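Local coordinates for SH2 domain-containing protein 3C (Homo sapiens, PDB 3T6G) that acts as an adapter in adhesion and migration signalling, its C-terminal Cdc25-homology domain being held in a closed form that binds BCAR1 and cannot perform canonical nucleotide exchange, at residues 19-23 and 24-28; 296-299 and 300-304. The protein carries 2 engineered substitutions. All coordinates share one frame; numbering follows the deposited sequence.

Interaction 1: residues 19-23 and 24-28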
loop_
_atom_site.group_PDB
_atom_site.type_symbol
_atom_site.label_atom_id
_atom_site.label_comp_id
_atom_site.label_asym_id
_atom_site.label_seq_id
_atom_site.Cartn_x
_atom_site.Cartn_y
_atom_site.Cartn_z
ATOM N N ALA A 19 11.906 -7.401 -18.180
ATOM C CA ALA A 19 12.432 -7.861 -19.461
ATOM C C ALA A 19 13.549 -6.993 -20.069
ATOM O O ALA A 19 14.288 -7.466 -20.933
ATOM C CB ALA A 19 11.289 -8.036 -20.462
ATOM N N THR A 20 13.677 -5.740 -19.628
ATOM C CA THR A 20 14.712 -4.846 -20.169
ATOM C C THR A 20 15.839 -4.522 -19.184
ATOM O O THR A 20 16.813 -3.841 -19.534
ATOM C CB THR A 20 14.117 -3.528 -20.733
ATOM O OG1 THR A 20 13.456 -2.791 -19.689
ATOM C CG2 THR A 20 13.139 -3.834 -21.846
ATOM N N PHE A 21 15.700 -5.025 -17.958
ATOM C CA PHE A 21 16.703 -4.845 -16.917
ATOM C C PHE A 21 18.005 -5.554 -17.302
ATOM O O PHE A 21 17.990 -6.699 -17.760
ATOM C CB PHE A 21 16.155 -5.356 -15.578
ATOM C CG PHE A 21 17.150 -5.303 -14.442
ATOM C CD1 PHE A 21 17.233 -4.190 -13.628
ATOM C CD2 PHE A 21 17.992 -6.371 -14.187
ATOM C CE1 PHE A 21 18.144 -4.134 -12.587
ATOM C CE2 PHE A 21 18.905 -6.324 -13.142
ATOM C CZ PHE A 21 18.978 -5.201 -12.341
ATOM N N GLN A 22 19.125 -4.852 -17.146
ATOM C CA GLN A 22 20.438 -5.381 -17.483
ATOM C C GLN A 22 21.367 -5.030 -16.333
ATOM O O GLN A 22 21.165 -4.001 -15.687
ATOM C CB GLN A 22 20.959 -4.736 -18.769
ATOM C CG GLN A 22 20.116 -4.973 -20.034
ATOM C CD GLN A 22 20.585 -4.123 -21.228
ATOM O OE1 GLN A 22 20.408 -2.897 -21.238
ATOM N NE2 GLN A 22 21.177 -4.772 -22.232
ATOM N N SER A 23 22.369 -5.878 -16.076
ATOM C CA SER A 23 23.350 -5.669 -15.004
ATOM C C SER A 23 24.443 -6.729 -15.065
ATOM O O SER A 23 24.395 -7.618 -15.913
ATOM C CB SER A 23 22.678 -5.742 -13.633
ATOM O OG SER A 23 23.639 -5.654 -12.592
ATOM N N LEU A 24 25.426 -6.643 -14.165
ATOM C CA LEU A 24 26.477 -7.667 -14.066
ATOM C C LEU A 24 25.954 -8.901 -13.339
ATOM O O LEU A 24 26.381 -10.023 -13.610
ATOM C CB LEU A 24 27.708 -7.139 -13.326
ATOM C CG LEU A 24 28.744 -6.313 -14.079
ATOM C CD1 LEU A 24 29.774 -5.816 -13.083
ATOM C CD2 LEU A 24 29.443 -7.108 -15.197
ATOM N N LEU A 25 25.036 -8.671 -12.405
ATOM C CA LEU A 25 24.352 -9.736 -11.686
ATOM C C LEU A 25 23.366 -10.461 -12.589
ATOM O O LEU A 25 23.344 -11.684 -12.634
ATOM C CB LEU A 25 23.590 -9.144 -10.512
ATOM C CG LEU A 25 24.346 -8.994 -9.193
ATOM C CD1 LEU A 25 25.839 -8.934 -9.419
ATOM C CD2 LEU A 25 23.834 -7.793 -8.377
ATOM N N ILE A 26 22.542 -9.705 -13.308
ATOM C CA ILE A 26 21.546 -10.327 -14.172
ATOM C C ILE A 26 21.857 -10.227 -15.666
ATOM O O ILE A 26 21.581 -9.200 -16.284
ATOM C CB ILE A 26 20.144 -9.771 -13.894
ATOM C CG1 ILE A 26 19.438 -10.674 -12.894
ATOM C CG2 ILE A 26 19.333 -9.662 -15.182
ATOM C CD1 ILE A 26 19.612 -10.216 -11.486
ATOM N N PRO A 27 22.421 -11.308 -16.247
ATOM C CA PRO A 27 22.800 -11.345 -17.666
ATOM C C PRO A 27 21.582 -11.496 -18.583
ATOM O O PRO A 27 20.490 -11.778 -18.087
ATOM C CB PRO A 27 23.719 -12.570 -17.758
ATOM C CG PRO A 27 23.228 -13.474 -16.691
ATOM C CD PRO A 27 22.729 -12.579 -15.564
ATOM N N ARG A 28 21.775 -11.316 -19.889
ATOM C CA ARG A 28 20.659 -11.194 -20.825
ATOM C C ARG A 28 19.533 -12.210 -20.630
ATOM O O ARG A 28 18.408 -11.827 -20.309
ATOM C CB ARG A 28 21.143 -11.195 -22.275
ATOM C CG ARG A 28 20.022 -11.028 -23.300
ATOM C CD ARG A 28 20.516 -10.330 -24.565
ATOM N NE ARG A 28 20.704 -8.897 -24.344
ATOM C CZ ARG A 28 21.207 -8.054 -25.240
ATOM N NH1 ARG A 28 21.587 -8.489 -26.437
ATOM N NH2 ARG A 28 21.329 -6.768 -24.934
#
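Ile26 sets its branched side chain against the rim of the Phe21 ring, five residues back along a chain that doubles over on itself. From its base outward, CB of Ile26 comes in the plane of the ring, 3.7 Å from CE2 of Phe21. The methyl CG2 meets the next rim atom, with Ile26 CG2 3.7 Å from Phe21 CD2. The other branch, CG1 and then CD1, passes farther off, Ile26 CD1 being 4.3 Å from Phe21 CE2, and the two side chains cross at about a right angle. The ring is brought there by CG of Phe21 standing anti to the backbone N (chi1 176°), which carries it forward along the chain toward the turn. Beneath the pair lies helix 279-287, whose Phe281 touches both side chains.

At the bend itself the hydroxyl of Ser23 reaches the amide two residues on: Leu25 N donates a weak bond to Ser23 OG over 3.3 Å. The same OG is hydrogen-bonded to Glu275 OE2, so one hydroxyl links the turn to helix 271-276. A second weak bond, from Ser23 N to Ile26 O over 3.4 Å, joins the two arms of the bend. Farther out on the surface, Gln22 and Arg28 run side by side and point the same way, with amide and guanidinium planes 18° apart and the amide at the guanidinium edge. Arg284 of helix 279-287 bonds weakly to the carbonyls of Ala19 and Arg28, at the two ends of residues 19-28. The CA atoms of Ser23 and Ile26 are 5.1 Å apart, consistent with an ST turn, weakly bonded, at a beta turn of residues 23-26 in the surface loop that precedes helix 35-46.

Interaction 2: residues 296-299 and 300-304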
loop_
_atom_site.group_PDB
_atom_site.type_symbol
_atom_site.label_atom_id
_atom_site.label_comp_id
_atom_site.label_asym_id
_atom_site.label_seq_id
_atom_site.Cartn_x
_atom_site.Cartn_y
_atom_site.Cartn_z
ATOM N N GLN A 296 1.117 -11.488 -12.672
ATOM C CA GLN A 296 1.443 -11.544 -11.263
ATOM C C GLN A 296 0.751 -12.716 -10.571
ATOM O O GLN A 296 1.356 -13.389 -9.730
ATOM C CB GLN A 296 1.036 -10.252 -10.580
ATOM C CG GLN A 296 1.291 -10.280 -9.105
ATOM C CD GLN A 296 0.744 -9.058 -8.422
ATOM O OE1 GLN A 296 -0.355 -9.090 -7.846
ATOM N NE2 GLN A 296 1.505 -7.964 -8.478
ATOM N N ALA A 297 -0.516 -12.953 -10.909
ATOM C CA ALA A 297 -1.260 -14.063 -10.310
ATOM C C ALA A 297 -0.523 -15.375 -10.530
ATOM O O ALA A 297 -0.324 -16.142 -9.600
ATOM C CB ALA A 297 -2.684 -14.159 -10.870
ATOM N N ARG A 298 -0.126 -15.619 -11.770
ATOM C CA ARG A 298 0.583 -16.839 -12.140
ATOM C C ARG A 298 1.970 -16.890 -11.494
ATOM O O ARG A 298 2.359 -17.915 -10.936
ATOM C CB ARG A 298 0.694 -16.924 -13.665
ATOM C CG ARG A 298 0.886 -18.321 -14.235
ATOM C CD ARG A 298 0.277 -18.398 -15.636
ATOM N NE ARG A 298 0.763 -19.536 -16.416
ATOM C CZ ARG A 298 0.379 -19.797 -17.663
ATOM N NH1 ARG A 298 -0.501 -19.006 -18.268
ATOM N NH2 ARG A 298 0.869 -20.851 -18.305
ATOM N N ARG A 299 2.717 -15.791 -11.562
ATOM C CA ARG A 299 4.038 -15.755 -10.945
ATOM C C ARG A 299 3.917 -16.092 -9.460
ATOM O O ARG A 299 4.728 -16.846 -8.915
ATOM C CB ARG A 299 4.728 -14.393 -11.155
ATOM C CG ARG A 299 5.284 -14.186 -12.572
ATOM C CD ARG A 299 6.052 -12.878 -12.752
ATOM N NE ARG A 299 5.230 -11.675 -12.596
ATOM C CZ ARG A 299 5.199 -10.940 -11.486
ATOM N NH1 ARG A 299 4.438 -9.861 -11.410
ATOM N NH2 ARG A 299 5.935 -11.284 -10.438
ATOM N N TYR A 300 2.885 -15.548 -8.819
ATOM C CA TYR A 300 2.714 -15.704 -7.381
ATOM C C TYR A 300 2.180 -17.083 -7.029
ATOM O O TYR A 300 2.636 -17.693 -6.062
ATOM C CB TYR A 300 1.824 -14.601 -6.798
ATOM C CG TYR A 300 2.506 -13.250 -6.662
ATOM C CD1 TYR A 300 3.815 -13.048 -7.104
ATOM C CD2 TYR A 300 1.849 -12.179 -6.077
ATOM C CE1 TYR A 300 4.442 -11.803 -6.963
ATOM C CE2 TYR A 300 2.460 -10.936 -5.932
ATOM C CZ TYR A 300 3.758 -10.749 -6.371
ATOM O OH TYR A 300 4.353 -9.505 -6.227
ATOM N N GLU A 301 1.223 -17.573 -7.812
ATOM C CA GLU A 301 0.706 -18.925 -7.642
ATOM C C GLU A 301 1.857 -19.918 -7.677
ATOM O O GLU A 301 1.983 -20.764 -6.802
ATOM C CB GLU A 301 -0.271 -19.290 -8.765
ATOM C CG GLU A 301 -1.528 -18.438 -8.851
ATOM C CD GLU A 301 -2.279 -18.620 -10.175
ATOM O OE1 GLU A 301 -1.621 -18.677 -11.242
ATOM O OE2 GLU A 301 -3.527 -18.708 -10.147
ATOM N N LYS A 302 2.701 -19.817 -8.698
ATOM C CA LYS A 302 3.741 -20.818 -8.899
ATOM C C LYS A 302 4.795 -20.774 -7.800
ATOM O O LYS A 302 5.379 -21.796 -7.447
ATOM C CB LYS A 302 4.386 -20.679 -10.282
ATOM C CG LYS A 302 3.382 -20.612 -11.445
ATOM C CD LYS A 302 2.466 -21.848 -11.513
ATOM C CE LYS A 302 1.478 -21.802 -12.697
ATOM N NZ LYS A 302 0.365 -20.814 -12.526
ATOM N N PHE A 303 5.037 -19.597 -7.243
ATOM C CA PHE A 303 6.063 -19.506 -6.219
ATOM C C PHE A 303 5.565 -19.991 -4.874
ATOM O O PHE A 303 6.349 -20.446 -4.041
ATOM C CB PHE A 303 6.636 -18.094 -6.104
ATOM C CG PHE A 303 8.135 -18.071 -6.126
ATOM C CD1 PHE A 303 8.821 -17.957 -7.333
ATOM C CD2 PHE A 303 8.860 -18.195 -4.951
ATOM C CE1 PHE A 303 10.209 -17.954 -7.366
ATOM C CE2 PHE A 303 10.247 -18.202 -4.977
ATOM C CZ PHE A 303 10.921 -18.083 -6.185
ATOM N N ASP A 304 4.261 -19.894 -4.657
ATOM C CA ASP A 304 3.714 -20.290 -3.374
ATOM C C ASP A 304 3.973 -21.767 -3.224
ATOM O O ASP A 304 4.233 -22.254 -2.127
ATOM C CB ASP A 304 2.225 -20.010 -3.303
ATOM C CG ASP A 304 1.628 -20.422 -1.986
ATOM O OD1 ASP A 304 1.786 -19.660 -1.008
ATOM O OD2 ASP A 304 1.006 -21.509 -1.930
#
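Gln296 and Tyr300 meet one turn apart at the start of helix 296-314, an alpha-helix of the Cdc25-homology (Ras-GEF) domain; this pair, Arg298 with Lys302 and the backbone bonds follow its i to i+4 spacing. The backbone bonds come first: Tyr300 N donates to Gln296 O over 2.8 Å, Lys302 N to Arg298 O over 3.0 Å, and Phe303 N to Arg299 O over 3.2 Å.

Contacts of the aromatic ring come next, where Gln296 and Tyr300 face helix 93-115. Gln296 CG lies over one face of the Tyr300 ring in a CH-pi contact, 3.6 Å from the centroid. With CG of Gln296 anti to its backbone N (chi1 177°) and the chain extended beyond, the amide continues over the rim, its plane 7° from that of the ring. Arg299 lies alongside Tyr300, its guanidinium plane turned 78° from the ring, and its NH2 comes obliquely to within 3.8 Å of Tyr300 CE1. The polar tips look to helix 93-115: Glu101 OE1 takes both a hydrogen bond from Gln296 NE2 and a salt bridge from Arg299 NH1, while Tyr300 OH bonds Thr105. Trp287 of helix 279-287 makes a cation-pi contact with Arg299 and also meets the ring of Phe303, which is buried.

Charged groups occupy the exposed side. Arg298 stretches out from CG to NE, whereas Lys302 bends at chi2 and again at chi4, folding its ammonium back against the arginine's aliphatic chain, with Lys302 NZ 3.1 Å from Arg298 CG. Two like charges are thereby brought near, Arg298 NE being 4.1 Å from Lys302 NZ, a proximity probably eased by the neighbouring carboxylate: Lys302 NZ forms a salt bridge of 3.2 Å with Glu301 OE1.

How the interactions relate
Interaction 1 comes first along the chain, in the loop before helix 35-46, and interaction 2 near the C-terminal end, on the first turns of helix 296-314. Their centres are 22 Å apart and their nearest atoms about 10 Å, without touching. Helix 279-287 touches both: its Phe281 and Arg284 meet the loop of 19-28, while its Met283, Leu286 and Trp287 meet residues 296-304. It is thus the shared neighbour that joins the N-terminal loop to helix 296-314 of the Cdc25-homology domain, and helix 296-314 in turn reaches helix 93-115.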